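Long-range contact in putative NADH Oxidase (Clostridium acetobutylicum, PDB 3E10), which binds flavin mononucleotide and, as a member of the nitroreductase family, probably acts as a flavin-dependent oxidoreductase: residues Leu109-Leu114 with Cys140-Gly145. Sequence-based numbering, arbitrary orientation.
With FMN (flavin mononucleotide), chain L.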
ATOM      1  N   LEU B 109       4.857 -16.737  -6.870  1.00  7.79           N
ATOM      2  CA  LEU B 109       3.422 -16.946  -6.756  1.00  7.36           C
ATOM      3  C   LEU B 109       2.706 -15.845  -7.532  1.00  7.69           C
ATOM      4  O   LEU B 109       3.272 -14.772  -7.786  1.00  9.22           O
ATOM      5  CB  LEU B 109       2.994 -16.900  -5.296  1.00  7.46           C
ATOM      6  CG  LEU B 109       3.531 -18.010  -4.396  1.00  7.85           C
ATOM      7  CD1 LEU B 109       3.200 -17.660  -2.967  1.00  8.94           C
ATOM      8  CD2 LEU B 109       2.936 -19.347  -4.780  1.00 10.68           C
ATOM      9  N   GLY B 110       1.458 -16.124  -7.887  1.00  7.30           N
ATOM     10  CA  GLY B 110       0.550 -15.107  -8.380  1.00  7.20           C
ATOM     11  C   GLY B 110      -0.476 -14.762  -7.321  1.00  7.32           C
ATOM     12  O   GLY B 110      -0.845 -15.599  -6.469  1.00  7.50           O
ATOM     13  N   ALA B 111      -0.917 -13.518  -7.337  1.00  6.67           N
ATOM     14  CA  ALA B 111      -1.950 -13.080  -6.421  1.00  5.63           C
ATOM     15  C   ALA B 111      -2.734 -11.943  -7.044  1.00  5.64           C
ATOM     16  O   ALA B 111      -2.277 -11.286  -7.958  1.00  6.23           O
ATOM     17  CB  ALA B 111      -1.317 -12.661  -5.095  1.00  6.43           C
ATOM     18  N   VAL B 112      -3.925 -11.712  -6.510  1.00  5.75           N
ATOM     19  CA  VAL B 112      -4.686 -10.517  -6.845  1.00  5.38           C
ATOM     20  C   VAL B 112      -5.408 -10.010  -5.589  1.00  5.14           C
ATOM     21  O   VAL B 112      -5.937 -10.778  -4.782  1.00  6.56           O
ATOM     22  CB  VAL B 112      -5.687 -10.760  -8.028  1.00  5.55           C
ATOM     23  CG1 VAL B 112      -6.700 -11.876  -7.686  1.00  7.31           C
ATOM     24  CG2 VAL B 112      -6.420  -9.455  -8.385  1.00  6.49           C
ATOM     25  N   TRP B 113      -5.435  -8.684  -5.473  1.00  5.74           N
ATOM     26  CA  TRP B 113      -6.197  -7.957  -4.455  1.00  4.66           C
ATOM     27  C   TRP B 113      -7.643  -7.920  -4.892  1.00  6.49           C
ATOM     28  O   TRP B 113      -7.954  -7.435  -5.982  1.00  7.84           O
ATOM     29  CB  TRP B 113      -5.595  -6.557  -4.361  1.00  6.65           C
ATOM     30  CG  TRP B 113      -6.106  -5.581  -3.395  1.00  6.02           C
ATOM     31  CD1 TRP B 113      -7.359  -5.475  -2.840  1.00  6.77           C
ATOM     32  CD2 TRP B 113      -5.359  -4.469  -2.899  1.00  4.40           C
ATOM     33  NE1 TRP B 113      -7.411  -4.375  -2.006  1.00  7.76           N
ATOM     34  CE2 TRP B 113      -6.209  -3.718  -2.065  1.00  6.18           C
ATOM     35  CE3 TRP B 113      -4.045  -4.035  -3.094  1.00  5.92           C
ATOM     36  CZ2 TRP B 113      -5.770  -2.571  -1.398  1.00  6.23           C
ATOM     37  CZ3 TRP B 113      -3.623  -2.885  -2.483  1.00  7.20           C
ATOM     38  CH2 TRP B 113      -4.492  -2.155  -1.655  1.00  6.73           C
ATOM     39  N   LEU B 114      -8.511  -8.446  -4.029  1.00  5.96           N
ATOM     40  CA  LEU B 114      -9.956  -8.440  -4.251  1.00  6.14           C
ATOM     41  C   LEU B 114     -10.571  -7.436  -3.278  1.00  6.25           C
ATOM     42  O   LEU B 114     -10.688  -7.703  -2.081  1.00  6.69           O
ATOM     43  CB  LEU B 114     -10.513  -9.852  -4.083  1.00  6.67           C
ATOM     44  CG  LEU B 114      -9.853 -10.942  -4.958  1.00  7.06           C
ATOM     45  CD1 LEU B 114     -10.439 -12.321  -4.588  1.00  8.28           C
ATOM     46  CD2 LEU B 114      -9.949 -10.664  -6.441  1.00  8.24           C
ATOM     47  N   CYS B 140     -10.074  -6.601   2.630  1.00  4.93           N
ATOM     48  CA  CYS B 140      -9.979  -7.166   1.297  1.00  5.17           C
ATOM     49  C   CYS B 140      -9.721  -8.657   1.426  1.00  5.71           C
ATOM     50  O   CYS B 140      -9.477  -9.164   2.531  1.00  7.63           O
ATOM     51  CB  CYS B 140      -8.879  -6.497   0.458  1.00  5.50           C
ATOM     52  SG  CYS B 140      -7.181  -7.013   0.829  1.00  7.36           S
ATOM     53  N   VAL B 141      -9.768  -9.343   0.300  1.00  5.96           N
ATOM     54  CA  VAL B 141      -9.296 -10.729   0.213  1.00  5.77           C
ATOM     55  C   VAL B 141      -8.203 -10.759  -0.834  1.00  6.79           C
ATOM     56  O   VAL B 141      -8.314 -10.098  -1.858  1.00  7.96           O
ATOM     57  CB  VAL B 141     -10.418 -11.696  -0.171  1.00  7.08           C
ATOM     58  CG1 VAL B 141      -9.883 -13.128  -0.297  1.00  8.19           C
ATOM     59  CG2 VAL B 141     -11.611 -11.616   0.800  1.00  8.12           C
ATOM     60  N   ILE B 142      -7.129 -11.523  -0.565  1.00  6.55           N
ATOM     61  CA  ILE B 142      -6.082 -11.771  -1.563  1.00  7.10           C
ATOM     62  C   ILE B 142      -6.113 -13.261  -1.928  1.00  7.17           C
ATOM     63  O   ILE B 142      -5.987 -14.115  -1.053  1.00  7.55           O
ATOM     64  CB  ILE B 142      -4.709 -11.326  -1.059  1.00  8.09           C
ATOM     65  CG1 ILE B 142      -4.698  -9.798  -0.797  1.00  7.52           C
ATOM     66  CG2 ILE B 142      -3.608 -11.665  -2.100  1.00  9.06           C
ATOM     67  CD1 ILE B 142      -3.507  -9.283  -0.132  1.00  8.71           C
ATOM     68  N   SER B 143      -6.369 -13.550  -3.198  1.00  6.58           N
ATOM     69  CA  SER B 143      -6.296 -14.929  -3.666  1.00  7.32           C
ATOM     70  C   SER B 143      -4.864 -15.147  -4.144  1.00  7.78           C
ATOM     71  O   SER B 143      -4.255 -14.238  -4.716  1.00  8.28           O
ATOM     72  CB  SER B 143      -7.306 -15.234  -4.763  1.00 10.61           C
ATOM     73  OG  SER B 143      -7.141 -14.383  -5.831  1.00 11.13           O
ATOM     74  N   VAL B 144      -4.320 -16.329  -3.874  1.00  6.55           N
ATOM     75  CA  VAL B 144      -2.912 -16.620  -4.101  1.00  6.80           C
ATOM     76  C   VAL B 144      -2.798 -18.057  -4.647  1.00  6.62           C
ATOM     77  O   VAL B 144      -3.508 -18.960  -4.217  1.00  7.56           O
ATOM     78  CB  VAL B 144      -2.101 -16.538  -2.788  1.00  8.20           C
ATOM     79  CG1 VAL B 144      -0.616 -16.763  -3.052  1.00  9.08           C
ATOM     80  CG2 VAL B 144      -2.283 -15.194  -2.083  1.00  7.30           C
ATOM     81  N   GLY B 145      -1.872 -18.261  -5.571  1.00  6.62           N
ATOM     82  CA  GLY B 145      -1.544 -19.592  -6.071  1.00  7.97           C
ATOM     83  C   GLY B 145      -0.420 -19.534  -7.087  1.00  8.05           C
ATOM     84  O   GLY B 145       0.071 -18.474  -7.414  1.00  9.02           O
TER
HETATM   85  N1  FMN L 501      -8.989  -7.135  -9.258  1.00  6.31           N
HETATM   86  C2  FMN L 501     -10.035  -8.006  -9.354  1.00  6.35           C
HETATM   87  O2  FMN L 501     -10.016  -8.901 -10.210  1.00  8.96           O
HETATM   88  N3  FMN L 501     -11.084  -7.895  -8.481  1.00  6.09           N
HETATM   89  C4  FMN L 501     -11.193  -6.879  -7.558  1.00  6.03           C
HETATM   90  O4  FMN L 501     -12.173  -6.820  -6.777  1.00  8.02           O
HETATM   91  C4A FMN L 501     -10.117  -5.997  -7.447  1.00  6.43           C
HETATM   92  N5  FMN L 501     -10.150  -5.015  -6.494  1.00  6.77           N
HETATM   93  C5A FMN L 501      -9.043  -4.181  -6.356  1.00  6.42           C
HETATM   94  C6  FMN L 501      -9.084  -3.193  -5.377  1.00  6.01           C
HETATM   95  C7  FMN L 501      -8.007  -2.319  -5.190  1.00  5.88           C
HETATM   96  C7M FMN L 501      -8.029  -1.321  -4.092  1.00  7.83           C
HETATM   97  C8  FMN L 501      -6.868  -2.477  -5.994  1.00  5.11           C
HETATM   98  C8M FMN L 501      -5.588  -1.703  -5.670  1.00  6.38           C
HETATM   99  C9  FMN L 501      -6.845  -3.477  -6.974  1.00  5.67           C
HETATM  100  C9A FMN L 501      -7.922  -4.320  -7.182  1.00  5.08           C
HETATM  101  N10 FMN L 501      -7.927  -5.304  -8.175  1.00  5.98           N
HETATM  102  C10 FMN L 501      -9.006  -6.170  -8.287  1.00  5.23           C
HETATM  103  C1' FMN L 501      -6.739  -5.481  -9.025  1.00  5.58           C
HETATM  104  C2' FMN L 501      -6.712  -4.401 -10.119  1.00  5.86           C
HETATM  105  O2' FMN L 501      -7.696  -4.624 -11.127  1.00  6.35           O
HETATM  106  C3' FMN L 501      -5.329  -4.385 -10.778  1.00  6.12           C
HETATM  107  O3' FMN L 501      -4.389  -3.955  -9.807  1.00  5.87           O
HETATM  108  C4' FMN L 501      -5.236  -3.496 -12.033  1.00  5.99           C
HETATM  109  O4' FMN L 501      -6.020  -4.031 -13.096  1.00  8.06           O
HETATM  110  C5' FMN L 501      -3.812  -3.293 -12.545  1.00  6.11           C
HETATM  111  O5' FMN L 501      -3.202  -4.535 -12.917  1.00  5.88           O
HETATM  112  P   FMN L 501      -1.899  -5.048 -12.147  1.00  6.78           P
HETATM  113  O1P FMN L 501      -0.873  -3.944 -12.171  1.00  6.94           O
HETATM  114  O2P FMN L 501      -2.271  -5.365 -10.735  1.00  6.37           O
HETATM  115  O3P FMN L 501      -1.455  -6.252 -12.947  1.00  6.87           O
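Trp-113 and Cys-140 meet where two antiparallel strands, 110-114 and 140-145, their directions 163° apart, run beside bound FMN. The sulfur SG of Cys-140 lies 4.2 Å from the centroid of the five-membered ring of Trp-113, 28° off the ring normal, which makes this a sulfur-aromatic contact over the face. Cys-140 CB also approaches NE1 of Trp-113 at 3.6 Å. Across the opposite face of the indole lies the flavin, its methyl C8M offset toward the rim; CG anti to the backbone N (chi1 -178°) carries the ring into this sandwich. Six backbone hydrogen bonds, given and received by Gly-110 with Gly-145, Val-112 with Ser-143 and Leu-114 with Val-141, establish the register. The bond from Leu-114 N to Val-141 O, 2.7 Å, is the shortest.

Packing is tight where CG1 of Val-112 comes within 3.1 Å of Ser-143 OG and where Leu-114 CB sits 3.1 Å from Val-141 O. The Ser-143 hydroxyl is buried, yet satisfied by hydrogen bonds to Tyr-14 and Ser-66. The other branch of Val-112, CG2, reaches FMN N1 at 3.6 Å, and CD2 of Leu-114 approaches N3, so two apolar side chains touch the pyrimidine part of the flavin. On the reverse face the fit is looser around Ala-111, whose CB is 3.9 Å from Ile-142 CG2 and 4.1 Å from Val-144 CG2; at the loop end, Leu-109 CD1 meets Val-144 CG1. None of the twelve residues is exposed, so the contrast is one of packing density, not of solvent.

Helix 89-106 helps cover this reverse face, touching Ala-111 and Trp-113, while Gln-91 of the second subunit packs on the indole. Strand 110-115 is outermost in the chain's own antiparallel sheet, though Ala-111 is also backbone hydrogen-bonded to Ile-11; its neighbour 136-145 is hydrogen-bonded on its far side to strand 72-79.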